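Local coordinates for protein endoglucanase (Clostridium thermocellum, PDB 2C4X) that probably degrades cellulose as a multimodular cellulosomal enzyme, this fragment comprising its C-terminal PKD domain and a carbohydrate-binding CBM44 module, at residues 21-33 with 59-73. The protein carries 1 engineered substitution. Numbering follows the deposited sequence.
Sequences PVTDENVVFNASN and PTITYKYKNPGTYKV
F29 sets its CG anti to its own carbonyl carbon (chi1 -66°), which carries the ring off strand 27-30 toward V73, while Y63, with CG anti to the backbone N (chi1 -164°), leads its ring away and leaves its CB at the edge of the phenylalanine. CE1 of F29 lies 3.9 Å from CB of Y63, and CE2 of F29 is equally far from CG1 of V73, whose side chain comes from the opposite direction. V27 CG1 rests on one face of the F29 ring, offset toward the rim. The Y65 ring, met at its edge by F29 CZ, the two side chains crossing at about a right angle, is sandwiched between Y63 CE2 over the centre of one face and Y71 CD2 on the other; its hydroxyl bonds to F48 O.

This illustrates how a β-sandwich is closed. In the PKD domain, strands 27-30 and 60-63 pair antiparallel in a three-stranded sheet, and F29 reaches across to V73 on a strand of the facing four-stranded sheet.

The pairing is regular: V27 N donates to Y63 O at 2.8 Å and F29 N meets I61 O nearly head-on (C=O...N 174°), each answered by a return bond. A31 N continues the pattern to P59 O. On the opposite side of the sheet, T62 OG1 sits 2.8 Å from N26 OD1 and 3.2 Å from V27 O. At the other end, a type II turn from V22 to E25 presents D24 N to Y65 O at 2.7 Å, and one water joins V22 O and E25 O to Y65 N.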
loop_
_atom_site.group_PDB
_atom_site.type_symbol
_atom_site.label_atom_id
_atom_site.label_comp_id
_atom_site.label_asym_id
_atom_site.label_seq_id
_atom_site.Cartn_x
_atom_site.Cartn_y
_atom_site.Cartn_z
ATOM N N PRO A 21 6.080 11.737 1.670
ATOM C CA PRO A 21 7.405 11.719 2.306
ATOM C C PRO A 21 7.787 10.357 2.901
ATOM O O PRO A 21 6.918 9.531 3.182
ATOM C CB PRO A 21 7.251 12.750 3.433
ATOM C CG PRO A 21 5.791 12.693 3.768
ATOM C CD PRO A 21 5.099 12.504 2.464
ATOM N N VAL A 22 9.082 10.134 3.085
ATOM C CA VAL A 22 9.538 8.998 3.866
ATOM C C VAL A 22 10.016 9.484 5.247
ATOM O O VAL A 22 10.126 10.700 5.502
ATOM C CB VAL A 22 10.618 8.137 3.131
ATOM C CG1 VAL A 22 10.066 7.593 1.807
ATOM C CG2 VAL A 22 11.909 8.914 2.904
ATOM N N THR A 23 10.288 8.538 6.137
ATOM C CA THR A 23 10.761 8.891 7.461
ATOM C C THR A 23 12.068 9.656 7.344
ATOM O O THR A 23 12.924 9.330 6.491
ATOM C CB THR A 23 10.911 7.661 8.377
ATOM O OG1 THR A 23 11.696 6.655 7.725
ATOM C CG2 THR A 23 9.544 7.088 8.691
ATOM N N ASP A 24 12.172 10.699 8.170
ATOM C CA ASP A 24 13.340 11.563 8.296
ATOM C C ASP A 24 13.637 12.419 7.053
ATOM O O ASP A 24 14.714 12.994 6.928
ATOM C CB ASP A 24 14.557 10.755 8.767
ATOM C CG ASP A 24 14.441 10.333 10.243
ATOM O OD1 ASP A 24 14.235 11.218 11.134
ATOM O OD2 ASP A 24 14.550 9.110 10.511
ATOM N N GLU A 25 12.667 12.507 6.147
ATOM C CA GLU A 25 12.755 13.402 5.001
ATOM C C GLU A 25 12.053 14.709 5.366
ATOM O O GLU A 25 10.984 14.692 5.987
ATOM C CB GLU A 25 12.072 12.769 3.788
ATOM C CG GLU A 25 11.992 13.675 2.572
ATOM C CD GLU A 25 11.413 12.994 1.353
ATOM O OE1 GLU A 25 10.639 12.025 1.501
ATOM O OE2 GLU A 25 11.737 13.442 0.234
ATOM N N ASN A 26 12.653 15.838 4.995
ATOM C CA ASN A 26 12.009 17.126 5.222
ATOM C C ASN A 26 10.746 17.309 4.398
ATOM O O ASN A 26 10.738 17.062 3.184
ATOM C CB ASN A 26 12.958 18.281 4.942
ATOM C CG ASN A 26 13.882 18.550 6.091
ATOM O OD1 ASN A 26 13.619 19.416 6.928
ATOM N ND2 ASN A 26 14.943 17.797 6.163
ATOM N N VAL A 27 9.687 17.718 5.099
ATOM C CA VAL A 27 8.417 18.119 4.517
ATOM C C VAL A 27 8.312 19.630 4.715
ATOM O O VAL A 27 8.507 20.131 5.820
ATOM C CB VAL A 27 7.219 17.438 5.229
ATOM C CG1 VAL A 27 5.887 17.875 4.601
ATOM C CG2 VAL A 27 7.344 15.918 5.167
ATOM N N VAL A 28 8.032 20.366 3.649
ATOM C CA VAL A 28 7.799 21.790 3.798
ATOM C C VAL A 28 6.301 22.036 3.816
ATOM O O VAL A 28 5.615 21.750 2.841
ATOM C CB VAL A 28 8.481 22.628 2.689
ATOM C CG1 VAL A 28 8.111 24.110 2.840
ATOM C CG2 VAL A 28 9.992 22.441 2.730
ATOM N N PHE A 29 5.797 22.550 4.934
ATOM C CA PHE A 29 4.397 22.946 5.031
ATOM C C PHE A 29 4.298 24.415 4.673
ATOM O O PHE A 29 5.062 25.242 5.177
ATOM C CB PHE A 29 3.848 22.689 6.445
ATOM C CG PHE A 29 3.786 21.229 6.810
ATOM C CD1 PHE A 29 4.870 20.603 7.426
ATOM C CD2 PHE A 29 2.645 20.481 6.530
ATOM C CE1 PHE A 29 4.808 19.244 7.781
ATOM C CE2 PHE A 29 2.573 19.123 6.856
ATOM C CZ PHE A 29 3.657 18.502 7.487
ATOM N N ASN A 30 3.354 24.734 3.800
ATOM C CA ASN A 30 3.254 26.075 3.253
ATOM C C ASN A 30 1.850 26.637 3.457
ATOM O O ASN A 30 0.915 26.266 2.757
ATOM C CB ASN A 30 3.646 26.045 1.769
ATOM C CG ASN A 30 3.760 27.424 1.162
ATOM O OD1 ASN A 30 3.042 28.346 1.541
ATOM N ND2 ASN A 30 4.669 27.573 0.205
ATOM N N ALA A 31 1.713 27.528 4.434
ATOM C CA ALA A 31 0.429 28.162 4.743
ATOM C C ALA A 31 0.273 29.540 4.093
ATOM O O ALA A 31 -0.522 30.361 4.558
ATOM C CB ALA A 31 0.261 28.274 6.256
ATOM N N SER A 32 1.020 29.795 3.023
ATOM C CA SER A 32 1.109 31.142 2.452
ATOM C C SER A 32 -0.184 31.658 1.804
ATOM O O SER A 32 -0.320 32.863 1.590
ATOM C CB SER A 32 2.286 31.252 1.480
ATOM O OG SER A 32 2.016 30.532 0.295
ATOM N N ASN A 33 -1.132 30.766 1.511
ATOM C CA ASN A 33 -2.437 31.228 1.027
ATOM C C ASN A 33 -3.421 31.565 2.134
ATOM O O ASN A 33 -4.534 32.019 1.850
ATOM C CB ASN A 33 -3.049 30.285 -0.016
ATOM C CG ASN A 33 -2.262 30.281 -1.322
ATOM O OD1 ASN A 33 -2.148 29.251 -1.979
ATOM N ND2 ASN A 33 -1.706 31.434 -1.693
ATOM N N PRO A 59 4.605 32.044 7.107
ATOM C CA PRO A 59 3.728 30.927 6.718
ATOM C C PRO A 59 4.357 29.573 6.331
ATOM O O PRO A 59 3.621 28.613 6.094
ATOM C CB PRO A 59 2.918 31.500 5.543
ATOM C CG PRO A 59 3.685 32.644 5.026
ATOM C CD PRO A 59 4.721 33.059 6.040
ATOM N N THR A 60 5.677 29.462 6.266
ATOM C CA THR A 60 6.255 28.140 6.004
ATOM C C THR A 60 6.994 27.562 7.218
ATOM O O THR A 60 7.425 28.289 8.113
ATOM C CB THR A 60 7.159 28.094 4.743
ATOM O OG1 THR A 60 8.423 28.688 5.045
ATOM C CG2 THR A 60 6.510 28.813 3.550
ATOM N N ILE A 61 7.103 26.237 7.248
ATOM C CA ILE A 61 7.810 25.526 8.302
ATOM C C ILE A 61 8.236 24.191 7.699
ATOM O O ILE A 61 7.562 23.660 6.816
ATOM C CB ILE A 61 6.941 25.351 9.603
ATOM C CG1 ILE A 61 7.832 25.007 10.814
ATOM C CG2 ILE A 61 5.810 24.308 9.410
ATOM C CD1 ILE A 61 7.227 25.335 12.196
ATOM N N THR A 62 9.372 23.675 8.140
ATOM C CA THR A 62 9.816 22.363 7.696
ATOM C C THR A 62 9.834 21.395 8.877
ATOM O O THR A 62 10.059 21.802 10.028
ATOM C CB THR A 62 11.179 22.417 6.911
ATOM O OG1 THR A 62 11.480 21.125 6.372
ATOM C CG2 THR A 62 12.332 22.869 7.802
ATOM N N TYR A 63 9.578 20.123 8.584
ATOM C CA TYR A 63 9.380 19.104 9.604
ATOM C C TYR A 63 9.761 17.705 9.094
ATOM O O TYR A 63 9.613 17.413 7.909
ATOM C CB TYR A 63 7.917 19.118 10.097
ATOM C CG TYR A 63 7.747 18.376 11.394
ATOM C CD1 TYR A 63 8.215 18.922 12.587
ATOM C CD2 TYR A 63 7.171 17.103 11.427
ATOM C CE1 TYR A 63 8.104 18.239 13.778
ATOM C CE2 TYR A 63 7.045 16.408 12.624
ATOM C CZ TYR A 63 7.513 16.982 13.794
ATOM O OH TYR A 63 7.419 16.312 14.994
ATOM N N LYS A 64 10.238 16.852 10.003
ATOM C CA LYS A 64 10.602 15.466 9.703
ATOM C C LYS A 64 9.875 14.520 10.646
ATOM O O LYS A 64 9.838 14.756 11.854
ATOM C CB LYS A 64 12.113 15.254 9.891
ATOM C CG LYS A 64 12.999 16.107 9.016
ATOM C CD LYS A 64 14.479 15.883 9.319
ATOM C CE LYS A 64 14.985 16.869 10.347
ATOM N NZ LYS A 64 16.480 16.779 10.549
ATOM N N TYR A 65 9.307 13.445 10.099
ATOM C CA TYR A 65 8.670 12.412 10.918
ATOM C C TYR A 65 9.626 11.238 11.078
ATOM O O TYR A 65 10.245 10.784 10.109
ATOM C CB TYR A 65 7.359 11.939 10.289
ATOM C CG TYR A 65 6.260 12.972 10.300
ATOM C CD1 TYR A 65 5.404 13.089 11.397
ATOM C CD2 TYR A 65 6.084 13.842 9.224
ATOM C CE1 TYR A 65 4.378 14.039 11.415
ATOM C CE2 TYR A 65 5.059 14.804 9.228
ATOM C CZ TYR A 65 4.212 14.888 10.333
ATOM O OH TYR A 65 3.198 15.818 10.365
ATOM N N LYS A 66 9.765 10.755 12.305
ATOM C CA LYS A 66 10.730 9.689 12.549
ATOM C C LYS A 66 10.160 8.312 12.264
ATOM O O LYS A 66 10.897 7.416 11.873
ATOM C CB LYS A 66 11.318 9.789 13.960
ATOM C CG LYS A 66 10.749 8.863 14.994
ATOM C CD LYS A 66 11.752 8.669 16.110
ATOM C CE LYS A 66 11.099 8.093 17.363
ATOM N NZ LYS A 66 10.028 8.987 17.937
ATOM N N ASN A 67 8.848 8.149 12.451
ATOM C CA ASN A 67 8.199 6.858 12.244
ATOM C C ASN A 67 7.188 6.911 11.110
ATOM O O ASN A 67 6.603 7.977 10.844
ATOM C CB ASN A 67 7.526 6.371 13.533
ATOM C CG ASN A 67 8.526 6.030 14.617
ATOM O OD1 ASN A 67 8.426 6.510 15.748
ATOM N ND2 ASN A 67 9.500 5.207 14.278
ATOM N N PRO A 68 6.985 5.773 10.426
ATOM C CA PRO A 68 5.932 5.755 9.405
ATOM C C PRO A 68 4.533 5.859 10.027
ATOM O O PRO A 68 4.350 5.569 11.215
ATOM C CB PRO A 68 6.122 4.406 8.693
ATOM C CG PRO A 68 6.954 3.577 9.592
ATOM C CD PRO A 68 7.712 4.486 10.522
ATOM N N GLY A 69 3.564 6.284 9.229
ATOM C CA GLY A 69 2.196 6.360 9.690
ATOM C C GLY A 69 1.433 7.445 8.972
ATOM O O GLY A 69 1.961 8.119 8.086
ATOM N N THR A 70 0.179 7.601 9.372
ATOM C CA THR A 70 -0.693 8.633 8.845
ATOM C C THR A 70 -0.958 9.648 9.953
ATOM O O THR A 70 -1.496 9.305 11.004
ATOM C CB THR A 70 -1.994 8.010 8.308
ATOM O OG1 THR A 70 -1.664 7.103 7.251
ATOM C CG2 THR A 70 -2.924 9.075 7.764
ATOM N N TYR A 71 -0.562 10.892 9.700
ATOM C CA TYR A 71 -0.627 11.957 10.689
ATOM C C TYR A 71 -1.645 13.033 10.298
ATOM O O TYR A 71 -1.727 13.417 9.135
ATOM C CB TYR A 71 0.764 12.584 10.848
ATOM C CG TYR A 71 1.819 11.582 11.289
ATOM C CD1 TYR A 71 2.009 11.308 12.635
ATOM C CD2 TYR A 71 2.596 10.878 10.347
ATOM C CE1 TYR A 71 2.968 10.384 13.056
ATOM C CE2 TYR A 71 3.573 9.935 10.762
ATOM C CZ TYR A 71 3.739 9.702 12.117
ATOM O OH TYR A 71 4.672 8.807 12.566
ATOM N N LYS A 72 -2.412 13.515 11.275
ATOM C CA LYS A 72 -3.293 14.663 11.066
ATOM C C LYS A 72 -2.538 15.930 11.445
ATOM O O LYS A 72 -2.126 16.084 12.592
ATOM C CB LYS A 72 -4.566 14.545 11.909
ATOM C CG LYS A 72 -5.394 13.306 11.618
ATOM C CD LYS A 72 -6.494 13.083 12.676
ATOM C CE LYS A 72 -7.733 13.912 12.415
ATOM N NZ LYS A 72 -8.924 13.335 13.144
ATOM N N VAL A 73 -2.346 16.820 10.479
ATOM C CA VAL A 73 -1.628 18.071 10.706
ATOM C C VAL A 73 -2.669 19.171 10.791
ATOM O O VAL A 73 -3.434 19.376 9.847
ATOM C CB VAL A 73 -0.586 18.357 9.591
ATOM C CG1 VAL A 73 0.161 19.701 9.848
ATOM C CG2 VAL A 73 0.394 17.185 9.487
HETATM O O HOH W 1 9.353 12.866 7.082
HETATM O O HOH W 2 17.476 17.973 8.285
#